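Foldase protein PrsA (Streptococcus pneumoniae, PDB 5TVL) probably assists the folding of secreted proteins after their export across the membrane and catalyses cis-trans isomerisation of peptidyl-prolyl bonds. Local coordinates at residues A[42-47]-A[96-101]; A[90-95]-A[247-252]. All coordinates share one frame; numbering follows the deposited sequence.

Interaction 1 (A[42-47]-A[96-101]); sequences KQYGSE and VKKVAE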
ATOM      1  N   LYS A  42      28.059  -9.303   1.004  1.00 44.89           N
ATOM      2  CA  LYS A  42      29.347  -8.837   0.472  1.00 49.99           C
ATOM      3  C   LYS A  42      29.368  -7.314   0.306  1.00 49.95           C
ATOM      4  O   LYS A  42      30.340  -6.662   0.679  1.00 56.28           O
ATOM      5  CB  LYS A  42      29.656  -9.516  -0.873  1.00 55.22           C
ATOM      6  CG  LYS A  42      31.100  -9.397  -1.346  1.00 63.99           C
ATOM      7  CD  LYS A  42      32.027 -10.334  -0.580  1.00 72.58           C
ATOM      8  CE  LYS A  42      33.497 -10.061  -0.878  1.00 79.95           C
ATOM      9  NZ  LYS A  42      33.885 -10.443  -2.263  1.00 84.56           N
ATOM     10  N   GLN A  43      28.285  -6.758  -0.235  1.00 48.21           N
ATOM     11  CA  GLN A  43      28.193  -5.317  -0.497  1.00 45.77           C
ATOM     12  C   GLN A  43      27.937  -4.495   0.760  1.00 41.59           C
ATOM     13  O   GLN A  43      28.745  -3.640   1.113  1.00 47.79           O
ATOM     14  CB  GLN A  43      27.098  -5.027  -1.530  1.00 43.79           C
ATOM     15  CG  GLN A  43      27.420  -5.543  -2.923  1.00 46.69           C
ATOM     16  CD  GLN A  43      28.585  -4.820  -3.580  1.00 52.02           C
ATOM     17  OE1 GLN A  43      28.925  -3.690  -3.214  1.00 53.92           O
ATOM     18  NE2 GLN A  43      29.206  -5.470  -4.560  1.00 55.53           N
ATOM     19  N   TYR A  44      26.822  -4.769   1.432  1.00 36.51           N
ATOM     20  CA  TYR A  44      26.315  -3.903   2.502  1.00 34.08           C
ATOM     21  C   TYR A  44      26.434  -4.474   3.925  1.00 32.84           C
ATOM     22  O   TYR A  44      26.023  -3.814   4.879  1.00 32.19           O
ATOM     23  CB  TYR A  44      24.849  -3.567   2.218  1.00 33.72           C
ATOM     24  CG  TYR A  44      24.599  -3.005   0.833  1.00 35.16           C
ATOM     25  CD1 TYR A  44      24.780  -1.649   0.567  1.00 36.48           C
ATOM     26  CD2 TYR A  44      24.174  -3.828  -0.213  1.00 35.59           C
ATOM     27  CE1 TYR A  44      24.552  -1.129  -0.701  1.00 38.43           C
ATOM     28  CE2 TYR A  44      23.943  -3.318  -1.484  1.00 36.62           C
ATOM     29  CZ  TYR A  44      24.133  -1.966  -1.724  1.00 38.72           C
ATOM     30  OH  TYR A  44      23.904  -1.438  -2.975  1.00 41.27           O
ATOM     31  N   GLY A  45      26.999  -5.672   4.073  1.00 33.31           N
ATOM     32  CA  GLY A  45      27.026  -6.382   5.361  1.00 34.83           C
ATOM     33  C   GLY A  45      27.689  -5.641   6.508  1.00 36.82           C
ATOM     34  O   GLY A  45      27.159  -5.608   7.626  1.00 37.92           O
ATOM     35  N   SER A  46      28.849  -5.048   6.222  1.00 38.12           N
ATOM     36  CA  SER A  46      29.614  -4.247   7.197  1.00 40.12           C
ATOM     37  C   SER A  46      28.843  -3.070   7.813  1.00 38.93           C
ATOM     38  O   SER A  46      29.085  -2.713   8.972  1.00 41.61           O
ATOM     39  CB  SER A  46      30.896  -3.717   6.547  1.00 41.03           C
ATOM     40  OG  SER A  46      30.626  -3.145   5.278  1.00 40.53           O
ATOM     41  N   GLU A  47      27.925  -2.481   7.046  1.00 36.21           N
ATOM     42  CA  GLU A  47      27.127  -1.338   7.517  1.00 37.13           C
ATOM     43  C   GLU A  47      26.097  -1.695   8.587  1.00 39.58           C
ATOM     44  O   GLU A  47      25.708  -0.831   9.379  1.00 40.82           O
ATOM     45  CB  GLU A  47      26.400  -0.663   6.352  1.00 34.91           C
ATOM     46  CG  GLU A  47      27.327  -0.108   5.287  1.00 34.98           C
ATOM     47  CD  GLU A  47      26.598   0.719   4.256  1.00 35.67           C
ATOM     48  OE1 GLU A  47      26.678   0.365   3.061  1.00 36.31           O
ATOM     49  OE2 GLU A  47      25.946   1.716   4.637  1.00 35.98           O
ATOM     50  N   VAL A  96      18.128  -0.188  -0.935  1.00 46.54           N
ATOM     51  CA  VAL A  96      17.029   0.501  -1.637  1.00 45.80           C
ATOM     52  C   VAL A  96      16.902   1.974  -1.204  1.00 46.47           C
ATOM     53  O   VAL A  96      16.553   2.834  -2.022  1.00 50.25           O
ATOM     54  CB  VAL A  96      15.683  -0.264  -1.463  1.00 45.56           C
ATOM     55  CG1 VAL A  96      14.491   0.538  -1.974  1.00 44.95           C
ATOM     56  CG2 VAL A  96      15.739  -1.614  -2.178  1.00 45.79           C
ATOM     57  N   LYS A  97      17.192   2.261   0.065  1.00 46.15           N
ATOM     58  CA  LYS A  97      17.202   3.644   0.566  1.00 47.29           C
ATOM     59  C   LYS A  97      18.305   4.491  -0.084  1.00 49.52           C
ATOM     60  O   LYS A  97      18.079   5.662  -0.369  1.00 55.80           O
ATOM     61  CB  LYS A  97      17.347   3.667   2.092  1.00 48.99           C
ATOM     62  CG  LYS A  97      17.068   5.012   2.756  1.00 52.59           C
ATOM     63  CD  LYS A  97      17.334   4.936   4.255  1.00 55.68           C
ATOM     64  CE  LYS A  97      17.198   6.282   4.949  1.00 58.08           C
ATOM     65  NZ  LYS A  97      15.785   6.647   5.227  1.00 63.92           N
ATOM     66  N   LYS A  98      19.481   3.904  -0.317  1.00 53.94           N
ATOM     67  CA  LYS A  98      20.605   4.619  -0.958  1.00 53.65           C
ATOM     68  C   LYS A  98      20.314   5.033  -2.398  1.00 55.11           C
ATOM     69  O   LYS A  98      20.591   6.174  -2.784  1.00 61.24           O
ATOM     70  CB  LYS A  98      21.883   3.772  -0.962  1.00 53.16           C
ATOM     71  CG  LYS A  98      22.540   3.610   0.393  1.00 54.11           C
ATOM     72  CD  LYS A  98      23.958   3.091   0.238  1.00 55.89           C
ATOM     73  CE  LYS A  98      24.612   2.830   1.584  1.00 56.77           C
ATOM     74  NZ  LYS A  98      26.003   2.316   1.436  1.00 57.17           N
ATOM     75  N   VAL A  99      19.781   4.100  -3.189  1.00 50.41           N
ATOM     76  CA  VAL A  99      19.500   4.358  -4.607  1.00 50.68           C
ATOM     77  C   VAL A  99      18.315   5.325  -4.747  1.00 51.72           C
ATOM     78  O   VAL A  99      18.317   6.180  -5.637  1.00 55.48           O
ATOM     79  CB  VAL A  99      19.270   3.047  -5.407  1.00 50.09           C
ATOM     80  CG1 VAL A  99      18.917   3.345  -6.863  1.00 52.19           C
ATOM     81  CG2 VAL A  99      20.510   2.162  -5.347  1.00 49.82           C
ATOM     82  N   ALA A 100      17.323   5.197  -3.864  1.00 49.38           N
ATOM     83  CA  ALA A 100      16.198   6.138  -3.815  1.00 46.39           C
ATOM     84  C   ALA A 100      16.669   7.556  -3.483  1.00 45.69           C
ATOM     85  O   ALA A 100      16.228   8.511  -4.114  1.00 44.49           O
ATOM     86  CB  ALA A 100      15.159   5.675  -2.803  1.00 45.90           C
ATOM     87  N   GLU A 101      17.556   7.674  -2.493  1.00 46.77           N
ATOM     88  CA  GLU A 101      18.222   8.944  -2.163  1.00 50.44           C
ATOM     89  C   GLU A 101      19.048   9.491  -3.335  1.00 53.20           C
ATOM     90  O   GLU A 101      19.004  10.688  -3.620  1.00 52.53           O
ATOM     91  CB  GLU A 101      19.129   8.791  -0.931  1.00 53.92           C
ATOM     92  CG  GLU A 101      18.394   8.824   0.399  1.00 57.94           C
ATOM     93  CD  GLU A 101      19.324   8.694   1.594  1.00 64.68           C
ATOM     94  OE1 GLU A 101      20.125   7.733   1.637  1.00 68.85           O
ATOM     95  OE2 GLU A 101      19.248   9.551   2.499  1.00 68.74           O
TER

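Interaction 2 (A[90-95]-A[247-252]); sequences KLVELA and SIIGKE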
ATOM      1  N   LYS A  90      17.010  -6.512   5.910  1.00 29.50           N
ATOM      2  CA  LYS A  90      17.557  -5.231   6.343  1.00 29.57           C
ATOM      3  C   LYS A  90      18.640  -4.713   5.399  1.00 28.96           C
ATOM      4  O   LYS A  90      18.702  -3.518   5.145  1.00 29.51           O
ATOM      5  CB  LYS A  90      18.081  -5.310   7.780  1.00 30.61           C
ATOM      6  CG  LYS A  90      16.973  -5.345   8.820  1.00 32.03           C
ATOM      7  CD  LYS A  90      17.524  -5.201  10.226  1.00 35.77           C
ATOM      8  CE  LYS A  90      16.488  -5.567  11.278  1.00 38.14           C
ATOM      9  NZ  LYS A  90      15.284  -4.689  11.253  1.00 40.30           N
ATOM     10  N   LEU A  91      19.480  -5.606   4.877  1.00 28.50           N
ATOM     11  CA  LEU A  91      20.503  -5.225   3.889  1.00 28.22           C
ATOM     12  C   LEU A  91      19.916  -4.817   2.532  1.00 28.21           C
ATOM     13  O   LEU A  91      20.507  -3.999   1.830  1.00 28.22           O
ATOM     14  CB  LEU A  91      21.536  -6.352   3.703  1.00 28.36           C
ATOM     15  CG  LEU A  91      22.428  -6.664   4.913  1.00 28.47           C
ATOM     16  CD1 LEU A  91      23.265  -7.912   4.665  1.00 29.11           C
ATOM     17  CD2 LEU A  91      23.314  -5.482   5.273  1.00 29.09           C
ATOM     18  N   VAL A  92      18.772  -5.390   2.165  1.00 29.20           N
ATOM     19  CA  VAL A  92      18.072  -5.014   0.932  1.00 30.43           C
ATOM     20  C   VAL A  92      17.455  -3.615   1.073  1.00 32.53           C
ATOM     21  O   VAL A  92      17.724  -2.730   0.251  1.00 33.55           O
ATOM     22  CB  VAL A  92      17.004  -6.070   0.535  1.00 29.89           C
ATOM     23  CG1 VAL A  92      16.096  -5.567  -0.585  1.00 30.59           C
ATOM     24  CG2 VAL A  92      17.683  -7.372   0.117  1.00 30.07           C
ATOM     25  N   GLU A  93      16.641  -3.414   2.108  1.00 41.15           N
ATOM     26  CA  GLU A  93      15.980  -2.120   2.315  1.00 42.97           C
ATOM     27  C   GLU A  93      16.986  -0.988   2.573  1.00 40.72           C
ATOM     28  O   GLU A  93      16.736   0.156   2.204  1.00 39.41           O
ATOM     29  CB  GLU A  93      14.927  -2.205   3.430  1.00 49.61           C
ATOM     30  CG  GLU A  93      15.476  -2.286   4.848  1.00 55.76           C
ATOM     31  CD  GLU A  93      14.424  -2.675   5.875  1.00 64.35           C
ATOM     32  OE1 GLU A  93      13.657  -3.632   5.627  1.00 68.78           O
ATOM     33  OE2 GLU A  93      14.374  -2.032   6.946  1.00 72.57           O
ATOM     34  N   LEU A  94      18.118  -1.322   3.193  1.00 40.31           N
ATOM     35  CA  LEU A  94      19.260  -0.403   3.320  1.00 41.08           C
ATOM     36  C   LEU A  94      19.784   0.019   1.944  1.00 40.78           C
ATOM     37  O   LEU A  94      19.973   1.209   1.693  1.00 46.47           O
ATOM     38  CB  LEU A  94      20.371  -1.056   4.157  1.00 41.59           C
ATOM     39  CG  LEU A  94      21.664  -0.318   4.536  1.00 43.35           C
ATOM     40  CD1 LEU A  94      22.260  -0.947   5.794  1.00 44.67           C
ATOM     41  CD2 LEU A  94      22.697  -0.313   3.413  1.00 43.78           C
ATOM     42  N   ALA A  95      20.004  -0.952   1.062  1.00 40.27           N
ATOM     43  CA  ALA A  95      20.442  -0.683  -0.314  1.00 41.79           C
ATOM     44  C   ALA A  95      19.412   0.113  -1.133  1.00 44.66           C
ATOM     45  O   ALA A  95      19.786   0.978  -1.928  1.00 48.51           O
ATOM     46  CB  ALA A  95      20.776  -1.984  -1.027  1.00 41.63           C
ATOM     47  N   SER A 247      14.023  -4.415  -8.771  1.00 40.13           N
ATOM     48  CA  SER A 247      14.987  -3.851  -9.727  1.00 40.64           C
ATOM     49  C   SER A 247      16.366  -3.652  -9.084  1.00 39.02           C
ATOM     50  O   SER A 247      17.382  -3.935  -9.717  1.00 39.68           O
ATOM     51  CB  SER A 247      14.473  -2.542 -10.351  1.00 39.96           C
ATOM     52  OG  SER A 247      14.570  -1.448  -9.451  1.00 37.98           O
ATOM     53  N   ILE A 248      16.389  -3.190  -7.829  1.00 35.87           N
ATOM     54  CA  ILE A 248      17.642  -3.024  -7.074  1.00 36.59           C
ATOM     55  C   ILE A 248      18.301  -4.388  -6.837  1.00 36.56           C
ATOM     56  O   ILE A 248      19.505  -4.537  -7.047  1.00 39.38           O
ATOM     57  CB  ILE A 248      17.432  -2.291  -5.718  1.00 35.63           C
ATOM     58  CG1 ILE A 248      16.861  -0.876  -5.923  1.00 38.78           C
ATOM     59  CG2 ILE A 248      18.734  -2.211  -4.925  1.00 36.72           C
ATOM     60  CD1 ILE A 248      17.660   0.030  -6.843  1.00 42.67           C
ATOM     61  N   ILE A 249      17.509  -5.370  -6.410  1.00 37.36           N
ATOM     62  CA  ILE A 249      17.996  -6.747  -6.242  1.00 37.33           C
ATOM     63  C   ILE A 249      18.589  -7.235  -7.566  1.00 37.32           C
ATOM     64  O   ILE A 249      19.718  -7.735  -7.597  1.00 35.68           O
ATOM     65  CB  ILE A 249      16.879  -7.699  -5.734  1.00 37.00           C
ATOM     66  CG1 ILE A 249      16.527  -7.364  -4.277  1.00 38.18           C
ATOM     67  CG2 ILE A 249      17.308  -9.163  -5.830  1.00 40.36           C
ATOM     68  CD1 ILE A 249      15.240  -7.992  -3.777  1.00 38.92           C
ATOM     69  N   GLY A 250      17.831  -7.052  -8.648  1.00 38.28           N
ATOM     70  CA  GLY A 250      18.272  -7.404 -10.001  1.00 42.86           C
ATOM     71  C   GLY A 250      19.543  -6.702 -10.449  1.00 45.41           C
ATOM     72  O   GLY A 250      20.403  -7.319 -11.078  1.00 46.51           O
ATOM     73  N   LYS A 251      19.659  -5.413 -10.122  1.00 60.62           N
ATOM     74  CA  LYS A 251      20.876  -4.641 -10.394  1.00 61.23           C
ATOM     75  C   LYS A 251      22.059  -5.189  -9.607  1.00 57.76           C
ATOM     76  O   LYS A 251      23.131  -5.410 -10.166  1.00 57.89           O
ATOM     77  CB  LYS A 251      20.683  -3.153 -10.061  1.00 65.14           C
ATOM     78  CG  LYS A 251      19.817  -2.399 -11.059  1.00 72.64           C
ATOM     79  CD  LYS A 251      20.582  -2.003 -12.313  1.00 76.93           C
ATOM     80  CE  LYS A 251      19.694  -1.222 -13.270  1.00 80.24           C
ATOM     81  NZ  LYS A 251      20.440  -0.720 -14.457  1.00 84.92           N
ATOM     82  N   GLU A 252      21.848  -5.418  -8.314  1.00 57.24           N
ATOM     83  CA  GLU A 252      22.905  -5.922  -7.433  1.00 57.74           C
ATOM     84  C   GLU A 252      23.361  -7.340  -7.817  1.00 57.32           C
ATOM     85  O   GLU A 252      24.558  -7.638  -7.772  1.00 56.85           O
ATOM     86  CB  GLU A 252      22.462  -5.870  -5.961  1.00 57.90           C
ATOM     87  CG  GLU A 252      23.613  -5.757  -4.975  1.00 59.49           C
ATOM     88  CD  GLU A 252      24.394  -4.464  -5.140  1.00 62.50           C
ATOM     89  OE1 GLU A 252      23.880  -3.396  -4.747  1.00 63.07           O
ATOM     90  OE2 GLU A 252      25.519  -4.519  -5.680  1.00 64.41           O
TER

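Interaction 1 (A[42-47]-A[96-101])
K98 and E47 reach for each other from opposite directions and meet in a salt bridge, with K98 NZ giving a hydrogen bond to E47 OE1 at 2.6 Å. The ammonium sits on the syn side of that oxygen, 17° out of the carboxylate plane. E47 OE2 lies farther from K98 NZ, at 3.3 Å, so the grip on the carboxylate is lopsided. The last methylene comes along with the charge, K98 CE standing 3.5 Å from E47 OE1. A second neighbour of the ammonium is the ring of Y44, whose CD1 is 4.2 Å from K98 NZ; the nitrogen lies at the ring edge, near its plane, and not over a face. Both charged chains need their length: in K98, CG is anti to the carbonyl carbon (chi1 -72°) and everything beyond runs extended, as does E47 beyond its own CG, and together they span the 12.2 Å between E47 CA and K98 CA. The salt bridge lies at the surface and joins two neighbouring parts of the mainly helical body of the foldase: the segment 42-47, which begins on helix 25-44, and helix 79-102. Behind the salt bridge, E47 N bonds to Y44 O at 3.2 Å, tying the acid's backbone to the tyrosine. The ring itself rests against L91, L94 and A95 of helix 79-102, and its hydroxyl is hydrogen-bonded to E252 of helix 242-255. E47 also leans on L94, while K42 on the same segment packs against K8 of a second subunit.

Interaction 2 (A[90-95]-A[247-252])
Within the two segments the shortest polar bond belongs to the backbone, K251 N to S247 O at 2.7 Å, and it stiffens the helical turn that offers I248 and I249 to A95 and V92. The next bond, E252 N to I248 O at 2.8 Å, continues the same ladder. Across the contact only carbon meets carbon. V92 CG1 lies 4.1 Å from I249 CD1 and just as near I249 CG1, so one methyl of the valine spans the end of the isoleucine chain, the two side chains meeting at a slant. I249 does not aim its CB at the other helix; its CG1 is anti to the carbonyl carbon (chi1 -70°) and the chain then runs on extended (chi2 166°), which carries CD1 over to V92. One turn along helix 79-102, A95 meets I248, the residue before I249, with A95 CB 4.4 Å from I248 CG2. Together the two pairs place helix 79-102 against helix 242-255, two helices separated along the chain by the four-stranded antiparallel sheet of the PpiC-type (parvulin) isomerase fold. I248 is further covered by V96 and V99, I249 by Y272, and A95 by F40 of helix 25-44. With three of the four touching residues buried and no directional bond between them, the fit depends on shape and on the burial of apolar surface.

Overall arrangement
Interactions 1 and 2 have centres about 7 Å apart and share helix 79-102, whose residues 90-95 serve interaction 2 and whose following residues, 96-101, serve interaction 1. In chain order the segments alternate: 42-47, 90-95, 96-101, then 247-252. The four-stranded sheet of the isomerase fold (120-127, 166-169, 196-198, 207-216) falls between the last two, so helices from early and late in the chain pack into one helical body, as in other PrsA foldases. The two contacts differ in character, one charged and at the surface, the other apolar and buried. They are joined by a probable hydrogen bond, Y44 OH to E252 OE1 at 2.6 Å, linking helix 25-44 to helix 242-255.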